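Local coordinates for hemolysin-related protein (Vibrio cholerae serotype O1, PDB 5V6F) that binds glycans such as mannotriose through its second beta-prism lectin domain, the part held in this chain, and probably serves in the biofilm, at residues A[19-23]-A[117-121]; A[27-33]-A[82-87]; A[43-47]-A[124-130]. All coordinates share one frame; numbering follows the deposited sequence.

Contact 1 of 3, residues A[19-23]-A[117-121]; sequences VTADN and KRIKQ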
loop_
_atom_site.group_PDB
_atom_site.type_symbol
_atom_site.label_atom_id
_atom_site.label_comp_id
_atom_site.label_asym_id
_atom_site.label_seq_id
_atom_site.Cartn_x
_atom_site.Cartn_y
_atom_site.Cartn_z
ATOM N N VAL A 19 -3.847 10.724 -7.610
ATOM C CA VAL A 19 -2.568 11.303 -7.219
ATOM C C VAL A 19 -2.544 12.769 -7.627
ATOM O O VAL A 19 -2.815 13.112 -8.787
ATOM C CB VAL A 19 -1.405 10.528 -7.855
ATOM C CG1 VAL A 19 -0.085 11.108 -7.403
ATOM C CG2 VAL A 19 -1.494 9.049 -7.502
ATOM N N THR A 20 -2.209 13.639 -6.681
ATOM C CA THR A 20 -2.157 15.065 -6.956
ATOM C C THR A 20 -0.845 15.428 -7.643
ATOM O O THR A 20 0.056 14.602 -7.810
ATOM C CB THR A 20 -2.291 15.874 -5.668
ATOM O OG1 THR A 20 -1.089 15.728 -4.896
ATOM C CG2 THR A 20 -3.500 15.416 -4.856
ATOM N N ALA A 21 -0.720 16.704 -8.013
ATOM C CA ALA A 21 0.527 17.194 -8.589
ATOM C C ALA A 21 1.717 16.979 -7.662
ATOM O O ALA A 21 2.862 17.012 -8.126
ATOM C CB ALA A 21 0.398 18.681 -8.929
ATOM N N ASP A 22 1.480 16.771 -6.365
ATOM C CA ASP A 22 2.576 16.526 -5.435
ATOM C C ASP A 22 3.122 15.104 -5.517
ATOM O O ASP A 22 4.191 14.840 -4.957
ATOM C CB ASP A 22 2.127 16.823 -4.002
ATOM C CG ASP A 22 1.872 18.304 -3.766
ATOM O OD1 ASP A 22 2.583 19.137 -4.364
ATOM O OD2 ASP A 22 0.957 18.630 -2.985
ATOM N N ASN A 23 2.427 14.186 -6.194
ATOM C CA ASN A 23 2.962 12.852 -6.488
ATOM C C ASN A 23 3.314 12.083 -5.213
ATOM O O ASN A 23 4.388 11.484 -5.107
ATOM C CB ASN A 23 4.192 12.946 -7.397
ATOM C CG ASN A 23 3.852 13.351 -8.812
ATOM O OD1 ASN A 23 2.909 12.838 -9.410
ATOM N ND2 ASN A 23 4.635 14.268 -9.365
ATOM N N LYS A 117 6.128 6.286 -17.145
ATOM C CA LYS A 117 4.728 6.117 -16.773
ATOM C C LYS A 117 4.488 6.811 -15.440
ATOM O O LYS A 117 5.080 6.429 -14.426
ATOM C CB LYS A 117 4.358 4.638 -16.668
ATOM C CG LYS A 117 4.395 3.885 -17.982
ATOM C CD LYS A 117 3.152 4.163 -18.807
ATOM C CE LYS A 117 3.262 3.567 -20.200
ATOM N NZ LYS A 117 2.159 4.031 -21.085
ATOM N N ARG A 118 3.627 7.824 -15.439
ATOM C CA ARG A 118 3.227 8.471 -14.197
ATOM C C ARG A 118 2.039 7.738 -13.587
ATOM O O ARG A 118 1.029 7.497 -14.257
ATOM C CB ARG A 118 2.871 9.944 -14.406
ATOM C CG ARG A 118 2.303 10.575 -13.135
ATOM C CD ARG A 118 2.199 12.093 -13.165
ATOM N NE ARG A 118 1.715 12.599 -11.881
ATOM C CZ ARG A 118 0.436 12.641 -11.505
ATOM N NH1 ARG A 118 -0.526 12.222 -12.316
ATOM N NH2 ARG A 118 0.109 13.101 -10.304
ATOM N N ILE A 119 2.160 7.401 -12.307
ATOM C CA ILE A 119 1.048 6.840 -11.550
ATOM C C ILE A 119 0.039 7.960 -11.319
ATOM O O ILE A 119 0.335 8.936 -10.622
ATOM C CB ILE A 119 1.525 6.239 -10.225
ATOM C CG1 ILE A 119 2.575 5.150 -10.465
ATOM C CG2 ILE A 119 0.344 5.671 -9.451
ATOM C CD1 ILE A 119 3.353 4.771 -9.216
ATOM N N LYS A 120 -1.155 7.834 -11.900
ATOM C CA LYS A 120 -2.162 8.879 -11.776
ATOM C C LYS A 120 -3.213 8.573 -10.721
ATOM O O LYS A 120 -3.899 9.494 -10.265
ATOM C CB LYS A 120 -2.853 9.122 -13.125
ATOM C CG LYS A 120 -3.854 8.055 -13.548
ATOM C CD LYS A 120 -4.354 8.314 -14.963
ATOM C CE LYS A 120 -5.465 7.349 -15.361
ATOM N NZ LYS A 120 -5.764 7.416 -16.821
ATOM N N GLN A 121 -3.334 7.317 -10.305
ATOM C CA GLN A 121 -4.381 6.916 -9.382
ATOM C C GLN A 121 -3.938 5.642 -8.681
ATOM O O GLN A 121 -3.225 4.817 -9.258
ATOM C CB GLN A 121 -5.709 6.718 -10.127
ATOM C CG GLN A 121 -6.878 6.227 -9.288
ATOM C CD GLN A 121 -8.171 6.186 -10.081
ATOM O OE1 GLN A 121 -8.678 7.220 -10.518
ATOM N NE2 GLN A 121 -8.706 4.988 -10.279
HETATM O O HOH W 1 -3.303 12.061 -11.342
HETATM O O HOH W 2 2.602 10.038 -9.550
#
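V19 and K120 bring the two backbones closest, 5.2 Å between their CA atoms, and V19 N donates to K120 O at 2.9 Å with an almost straight N-H...O angle of 167°. Both segments are loops of the beta-prism fold. One leads from strand 13-18 into strand 24-29, the other from strand 106-112 into strand 121-126, so each passes from one sheet to another. T20 to N23 form a type I beta turn, and T20 OG1 accepts from D22 N in an ST turn. K120 and Q121 form a classic beta bulge opposite V137.

R118 carries the polar part. Its chain is extended from CG to NE and reaches along V19 to the turn. There NE and NH2 grip N23 OD1 side-on, at 2.8 Å from NE and 3.0 Å from NH2. The amide and guanidinium planes stand 54° apart, yet NE lies on a lone pair of OD1. NH2 also makes a weak bond to V19 O. V19 CG2 turns to I119, 4.3 Å from I119 CG2, while V19 CG1 lies beside R118 NH2. One water ties V19 O, K120 O and R118 NH1 together. A second water donates to both I119 O and N23 OD1, at 2.8 Å from OD1.

Contact 2 of 3, residues A[27-33]-A[82-87]; sequences LRSGFAI and IVAIKF. With MAN (alpha-D-mannopyranose), chain B; BMA (beta-D-mannopyranose), chain C.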
loop_
_atom_site.group_PDB
_atom_site.type_symbol
_atom_site.label_atom_id
_atom_site.label_comp_id
_atom_site.label_asym_id
_atom_site.label_seq_id
_atom_site.Cartn_x
_atom_site.Cartn_y
_atom_site.Cartn_z
ATOM N N LEU A 27 0.694 6.378 3.800
ATOM C CA LEU A 27 0.325 5.106 4.400
ATOM C C LEU A 27 0.333 5.221 5.915
ATOM O O LEU A 27 1.197 5.890 6.491
ATOM C CB LEU A 27 1.284 3.985 3.988
ATOM C CG LEU A 27 1.407 3.678 2.496
ATOM C CD1 LEU A 27 2.530 4.490 1.857
ATOM C CD2 LEU A 27 1.618 2.186 2.294
ATOM N N ARG A 28 -0.642 4.571 6.547
ATOM C CA ARG A 28 -0.564 4.208 7.955
ATOM C C ARG A 28 -0.214 2.731 8.040
ATOM O O ARG A 28 -0.790 1.912 7.315
ATOM C CB ARG A 28 -1.881 4.487 8.684
ATOM C CG ARG A 28 -2.046 5.936 9.117
ATOM C CD ARG A 28 -3.210 6.117 10.094
ATOM N NE ARG A 28 -4.501 6.276 9.419
ATOM C CZ ARG A 28 -5.430 5.328 9.288
ATOM N NH1 ARG A 28 -5.244 4.105 9.775
ATOM N NH2 ARG A 28 -6.563 5.605 8.659
ATOM N N SER A 29 0.737 2.390 8.906
ATOM C CA SER A 29 1.188 1.013 8.996
ATOM C C SER A 29 1.647 0.709 10.414
ATOM O O SER A 29 2.023 1.603 11.180
ATOM C CB SER A 29 2.321 0.723 7.996
ATOM O OG SER A 29 3.503 1.448 8.316
ATOM N N GLY A 30 1.606 -0.581 10.743
ATOM C CA GLY A 30 2.149 -1.123 11.975
ATOM C C GLY A 30 2.761 -2.480 11.683
ATOM O O GLY A 30 3.769 -2.558 10.974
ATOM N N PHE A 31 2.166 -3.553 12.214
ATOM C CA PHE A 31 2.518 -4.908 11.799
ATOM C C PHE A 31 1.934 -5.263 10.439
ATOM O O PHE A 31 2.275 -6.317 9.889
ATOM C CB PHE A 31 2.032 -5.943 12.821
ATOM C CG PHE A 31 2.739 -5.891 14.156
ATOM C CD1 PHE A 31 3.696 -4.927 14.430
ATOM C CD2 PHE A 31 2.433 -6.819 15.138
ATOM C CE1 PHE A 31 4.333 -4.888 15.658
ATOM C CE2 PHE A 31 3.068 -6.788 16.367
ATOM C CZ PHE A 31 4.019 -5.819 16.626
ATOM N N ALA A 32 1.059 -4.420 9.899
ATOM C CA ALA A 32 0.460 -4.618 8.585
ATOM C C ALA A 32 0.287 -3.245 7.948
ATOM O O ALA A 32 0.759 -2.234 8.478
ATOM C CB ALA A 32 -0.866 -5.379 8.695
ATOM N N ILE A 33 -0.384 -3.204 6.802
ATOM C CA ILE A 33 -0.712 -1.948 6.135
ATOM C C ILE A 33 -2.142 -1.585 6.522
ATOM O O ILE A 33 -3.097 -2.282 6.155
ATOM C CB ILE A 33 -0.541 -2.051 4.613
ATOM C CG1 ILE A 33 0.912 -2.399 4.246
ATOM C CG2 ILE A 33 -0.981 -0.750 3.938
ATOM C CD1 ILE A 33 1.977 -1.443 4.791
ATOM N N ILE A 82 -2.635 -7.115 2.911
ATOM C CA ILE A 82 -1.261 -6.687 2.685
ATOM C C ILE A 82 -0.641 -6.378 4.037
ATOM O O ILE A 82 -1.196 -5.599 4.825
ATOM C CB ILE A 82 -1.215 -5.467 1.749
ATOM C CG1 ILE A 82 -1.683 -5.870 0.344
ATOM C CG2 ILE A 82 0.199 -4.858 1.725
ATOM C CD1 ILE A 82 -1.692 -4.737 -0.681
ATOM N N VAL A 83 0.503 -6.994 4.322
ATOM C CA VAL A 83 1.169 -6.796 5.600
ATOM C C VAL A 83 2.453 -5.984 5.479
ATOM O O VAL A 83 2.860 -5.359 6.468
ATOM C CB VAL A 83 1.445 -8.140 6.312
ATOM C CG1 VAL A 83 0.123 -8.813 6.678
ATOM C CG2 VAL A 83 2.311 -9.065 5.460
ATOM N N ALA A 84 3.084 -5.941 4.305
ATOM C CA ALA A 84 4.299 -5.157 4.149
ATOM C C ALA A 84 4.446 -4.712 2.703
ATOM O O ALA A 84 4.055 -5.423 1.772
ATOM C CB ALA A 84 5.537 -5.952 4.579
ATOM N N ILE A 85 5.013 -3.519 2.528
ATOM C CA ILE A 85 5.401 -3.019 1.214
ATOM C C ILE A 85 6.807 -2.460 1.318
ATOM O O ILE A 85 7.074 -1.583 2.149
ATOM C CB ILE A 85 4.457 -1.926 0.679
ATOM C CG1 ILE A 85 3.001 -2.383 0.720
ATOM C CG2 ILE A 85 4.847 -1.566 -0.758
ATOM C CD1 ILE A 85 2.021 -1.251 0.548
ATOM N N LYS A 86 7.695 -2.953 0.463
ATOM C CA LYS A 86 9.025 -2.386 0.307
ATOM C C LYS A 86 9.031 -1.515 -0.943
ATOM O O LYS A 86 8.777 -2.006 -2.047
ATOM C CB LYS A 86 10.080 -3.485 0.208
ATOM C CG LYS A 86 11.490 -2.971 0.006
ATOM C CD LYS A 86 12.474 -4.117 -0.127
ATOM C CE LYS A 86 13.810 -3.636 -0.647
ATOM N NZ LYS A 86 14.730 -4.777 -0.922
ATOM N N PHE A 87 9.302 -0.226 -0.762
ATOM C CA PHE A 87 9.387 0.731 -1.857
ATOM C C PHE A 87 10.857 0.973 -2.182
ATOM O O PHE A 87 11.615 1.418 -1.316
ATOM C CB PHE A 87 8.713 2.053 -1.484
ATOM C CG PHE A 87 7.259 1.928 -1.106
ATOM C CD1 PHE A 87 6.887 1.670 0.202
ATOM C CD2 PHE A 87 6.263 2.121 -2.049
ATOM C CE1 PHE A 87 5.548 1.581 0.555
ATOM C CE2 PHE A 87 4.921 2.029 -1.703
ATOM C CZ PHE A 87 4.566 1.765 -0.401
HETATM C C1 MAN B . -0.054 -3.056 15.327
HETATM C C2 MAN B . -0.384 -1.620 15.697
HETATM C C3 MAN B . -1.794 -1.299 15.230
HETATM C C4 MAN B . -1.988 -1.663 13.735
HETATM C C5 MAN B . -1.528 -3.119 13.457
HETATM C C6 MAN B . -1.530 -3.498 11.970
HETATM O O2 MAN B . 0.473 -0.703 15.025
HETATM O O3 MAN B . -2.113 0.072 15.459
HETATM O O4 MAN B . -3.356 -1.550 13.391
HETATM O O5 MAN B . -0.192 -3.297 13.955
HETATM O O6 MAN B . -0.706 -2.572 11.264
HETATM C C1 BMA C . -1.948 -6.946 18.820
HETATM C C2 BMA C . -3.426 -6.578 18.774
HETATM C C3 BMA C . -3.891 -6.509 17.299
HETATM C C4 BMA C . -2.928 -5.711 16.411
HETATM C C5 BMA C . -1.470 -6.138 16.656
HETATM C C6 BMA C . -0.473 -5.256 15.957
HETATM O O1 BMA C . -1.512 -6.874 20.156
HETATM O O2 BMA C . -3.648 -5.300 19.360
HETATM O O3 BMA C . -5.170 -5.924 17.171
HETATM O O4 BMA C . -3.289 -5.905 15.031
HETATM O O5 BMA C . -1.189 -6.053 18.068
HETATM O O6 BMA C . -0.892 -3.909 16.115
#
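I33 and I82 form the tight part of this contact. I33 N donates to I82 O at 3.2 Å, and I33 CG1 packs against I82 CG2 at 3.6 Å. I82 CG2 stands anti to the backbone N, while CG1 and CD1 run on away from the segment 27-33. I33 CG1 also reaches I85 CD1. L27 adds its methyl CD2, which meets I85 CD1 at 3.9 Å and comes to the edge of the F87 ring. I85 CG2 lies over a face of the same ring, toward its rim. A32 joins the two backbones again: its CA makes a CH...O contact of 3.3 Å to V83 O.

The turn 30-32 is the looser side. G30 N donates to A32 O within it. The F31 side chain leaves the backbone away from strand 82-87, and its ring lies against the glycan. The backbone does the polar work: F31 N donates to mannose O5 at 2.9 Å and A32 N to mannose O6. G30 has no side chain, and mannose O2 sits close to its CA. Mannose C1 lies over one face of the F31 ring, near the rim, and beta-mannose C6 is 3.4 Å from F31 CD2. D34, T51, G53 and G54 complete the mannose bonds, and Y75 holds the beta-mannose.

Around this buried core, L27 packs on L97 of strand 94-98. I82 lies on V70 and S72 of strand 65-75. I82 and I85 meet F134, and I33 meets V131, both of strand 131-137. All three sheets of the beta-prism thus come together here.

Contact 3 of 3, residues A[43-47]-A[124-130]; sequences LVGGP and VWTGGWL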
loop_
_atom_site.group_PDB
_atom_site.type_symbol
_atom_site.label_atom_id
_atom_site.label_comp_id
_atom_site.label_asym_id
_atom_site.label_seq_id
_atom_site.Cartn_x
_atom_site.Cartn_y
_atom_site.Cartn_z
ATOM N N LEU A 43 -6.743 8.973 3.293
ATOM C CA LEU A 43 -6.328 7.581 3.410
ATOM C C LEU A 43 -7.537 6.654 3.481
ATOM O O LEU A 43 -8.551 6.964 4.114
ATOM C CB LEU A 43 -5.439 7.382 4.638
ATOM C CG LEU A 43 -3.989 7.858 4.473
ATOM C CD1 LEU A 43 -3.857 9.331 4.820
ATOM C CD2 LEU A 43 -3.041 7.020 5.319
ATOM N N VAL A 44 -7.406 5.503 2.824
ATOM C CA VAL A 44 -8.441 4.480 2.727
ATOM C C VAL A 44 -7.964 3.281 3.536
ATOM O O VAL A 44 -6.872 2.758 3.288
ATOM C CB VAL A 44 -8.694 4.079 1.262
ATOM C CG1 VAL A 44 -9.670 2.909 1.172
ATOM C CG2 VAL A 44 -9.195 5.266 0.455
ATOM N N GLY A 45 -8.769 2.845 4.489
ATOM C CA GLY A 45 -8.408 1.700 5.302
ATOM C C GLY A 45 -9.111 1.763 6.645
ATOM O O GLY A 45 -10.182 2.350 6.766
ATOM N N GLY A 46 -8.488 1.149 7.645
ATOM C CA GLY A 46 -9.054 1.116 8.971
ATOM C C GLY A 46 -8.894 2.430 9.710
ATOM O O GLY A 46 -7.940 3.184 9.490
ATOM N N PRO A 47 -9.824 2.725 10.611
ATOM C CA PRO A 47 -9.719 3.945 11.413
ATOM C C PRO A 47 -8.696 3.785 12.527
ATOM O O PRO A 47 -8.296 2.678 12.890
ATOM C CB PRO A 47 -11.132 4.110 11.981
ATOM C CG PRO A 47 -11.632 2.712 12.102
ATOM C CD PRO A 47 -11.042 1.959 10.933
ATOM N N VAL A 124 -7.516 1.142 -4.015
ATOM C CA VAL A 124 -7.273 0.542 -2.709
ATOM C C VAL A 124 -8.502 -0.257 -2.309
ATOM O O VAL A 124 -9.626 0.252 -2.378
ATOM C CB VAL A 124 -6.964 1.604 -1.635
ATOM C CG1 VAL A 124 -6.594 0.931 -0.318
ATOM C CG2 VAL A 124 -5.854 2.540 -2.104
ATOM N N TRP A 125 -8.286 -1.497 -1.881
ATOM C CA TRP A 125 -9.355 -2.367 -1.411
ATOM C C TRP A 125 -9.239 -2.509 0.101
ATOM O O TRP A 125 -8.178 -2.887 0.612
ATOM C CB TRP A 125 -9.287 -3.735 -2.092
ATOM C CG TRP A 125 -9.710 -3.713 -3.529
ATOM C CD1 TRP A 125 -10.929 -4.075 -4.028
ATOM C CD2 TRP A 125 -8.920 -3.305 -4.657
ATOM N NE1 TRP A 125 -10.945 -3.924 -5.393
ATOM C CE2 TRP A 125 -9.726 -3.452 -5.804
ATOM C CE3 TRP A 125 -7.613 -2.832 -4.806
ATOM C CZ2 TRP A 125 -9.267 -3.139 -7.084
ATOM C CZ3 TRP A 125 -7.158 -2.526 -6.079
ATOM C CH2 TRP A 125 -7.984 -2.680 -7.201
ATOM N N THR A 126 -10.320 -2.189 0.810
ATOM C CA THR A 126 -10.365 -2.333 2.258
ATOM C C THR A 126 -11.770 -2.732 2.675
ATOM O O THR A 126 -12.755 -2.306 2.062
ATOM C CB THR A 126 -9.960 -1.047 2.990
ATOM O OG1 THR A 126 -9.962 -1.282 4.406
ATOM C CG2 THR A 126 -10.914 0.107 2.674
ATOM N N GLY A 127 -11.848 -3.558 3.712
ATOM C CA GLY A 127 -13.089 -3.871 4.386
ATOM C C GLY A 127 -13.305 -3.118 5.684
ATOM O O GLY A 127 -14.212 -3.474 6.445
ATOM N N GLY A 128 -12.489 -2.106 5.979
ATOM C CA GLY A 128 -12.692 -1.270 7.147
ATOM C C GLY A 128 -11.715 -1.495 8.279
ATOM O O GLY A 128 -11.834 -0.826 9.312
ATOM N N TRP A 129 -10.762 -2.416 8.132
ATOM C CA TRP A 129 -9.748 -2.657 9.154
ATOM C C TRP A 129 -8.342 -2.466 8.604
ATOM O O TRP A 129 -7.585 -1.644 9.132
ATOM C CB TRP A 129 -9.913 -4.069 9.733
ATOM C CG TRP A 129 -8.884 -4.438 10.771
ATOM C CD1 TRP A 129 -8.207 -3.591 11.605
ATOM C CD2 TRP A 129 -8.421 -5.757 11.080
ATOM N NE1 TRP A 129 -7.352 -4.303 12.412
ATOM C CE2 TRP A 129 -7.466 -5.636 12.110
ATOM C CE3 TRP A 129 -8.720 -7.030 10.585
ATOM C CZ2 TRP A 129 -6.808 -6.738 12.650
ATOM C CZ3 TRP A 129 -8.067 -8.120 11.122
ATOM C CH2 TRP A 129 -7.122 -7.968 12.143
ATOM N N LEU A 130 -7.964 -3.206 7.564
ATOM C CA LEU A 130 -6.647 -3.116 6.956
ATOM C C LEU A 130 -6.812 -2.980 5.449
ATOM O O LEU A 130 -7.926 -2.999 4.916
ATOM C CB LEU A 130 -5.796 -4.342 7.307
ATOM C CG LEU A 130 -5.593 -4.581 8.803
ATOM C CD1 LEU A 130 -5.015 -5.955 9.046
ATOM C CD2 LEU A 130 -4.694 -3.511 9.401
#
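The indole of W129, whose backbone O abuts G46 CA, has L130 CD1 over the centre of one face, 3.8 Å above the plane. The H81 ring meets the indole with the planes at about 80°, and W77 touches it as well. The W129 side chain belongs to the glycan pocket: bound mannose lies about 4 Å away at the nearest atoms.

The main chain of G128 and W129 packs on G46 and P47, and the W129 side chain leaves it away from them. G46 CA makes CH...O contacts of 3.1 Å to W129 O and 3.4 Å to G128 O. P47 CD rests on G128 O at 3.3 Å. In the beta-prism the loop after strand 44-45 thus packs on the loop after strand 121-126. The two strands, from different sheets, meet through V44, V124 and T126. T126 OG1 stands anti to the backbone N (chi1 -177°), accepts from G128 N in an ST turn, and donates to L130 O at 2.7 Å from above the carbonyl plane. The same torsion puts CG2 between the backbone N and carbonyl carbon and presses it to V44 CG1 at 3.4 Å, tighter than usual. V44 CG1 also meets V124 CG1 at 3.9 Å, the two valine side chains lying alongside each other, head to tail.

Overall arrangement
Along the chain the segments come as 19-23, 27-33, 43-47, 82-87, 117-121 and 124-130. Contact 2 is nested inside the loop closed by contact 1, while contact 3 crosses both. Contacts 2 and 3 have centres about 12 Å apart and share the sheet of strands 44-45, 33-37, 24-29 and 55-61. They touch through R28 NH1 and G46 O, a probable hydrogen bond. Both supply residues to the glycan pocket, contact 2 from the turn at F31 and contact 3 from W129. Contact 1 lies about 20 Å from contact 2 and 21 Å from contact 3, centre to centre. It joins loops at the end of the prism away from the glycan.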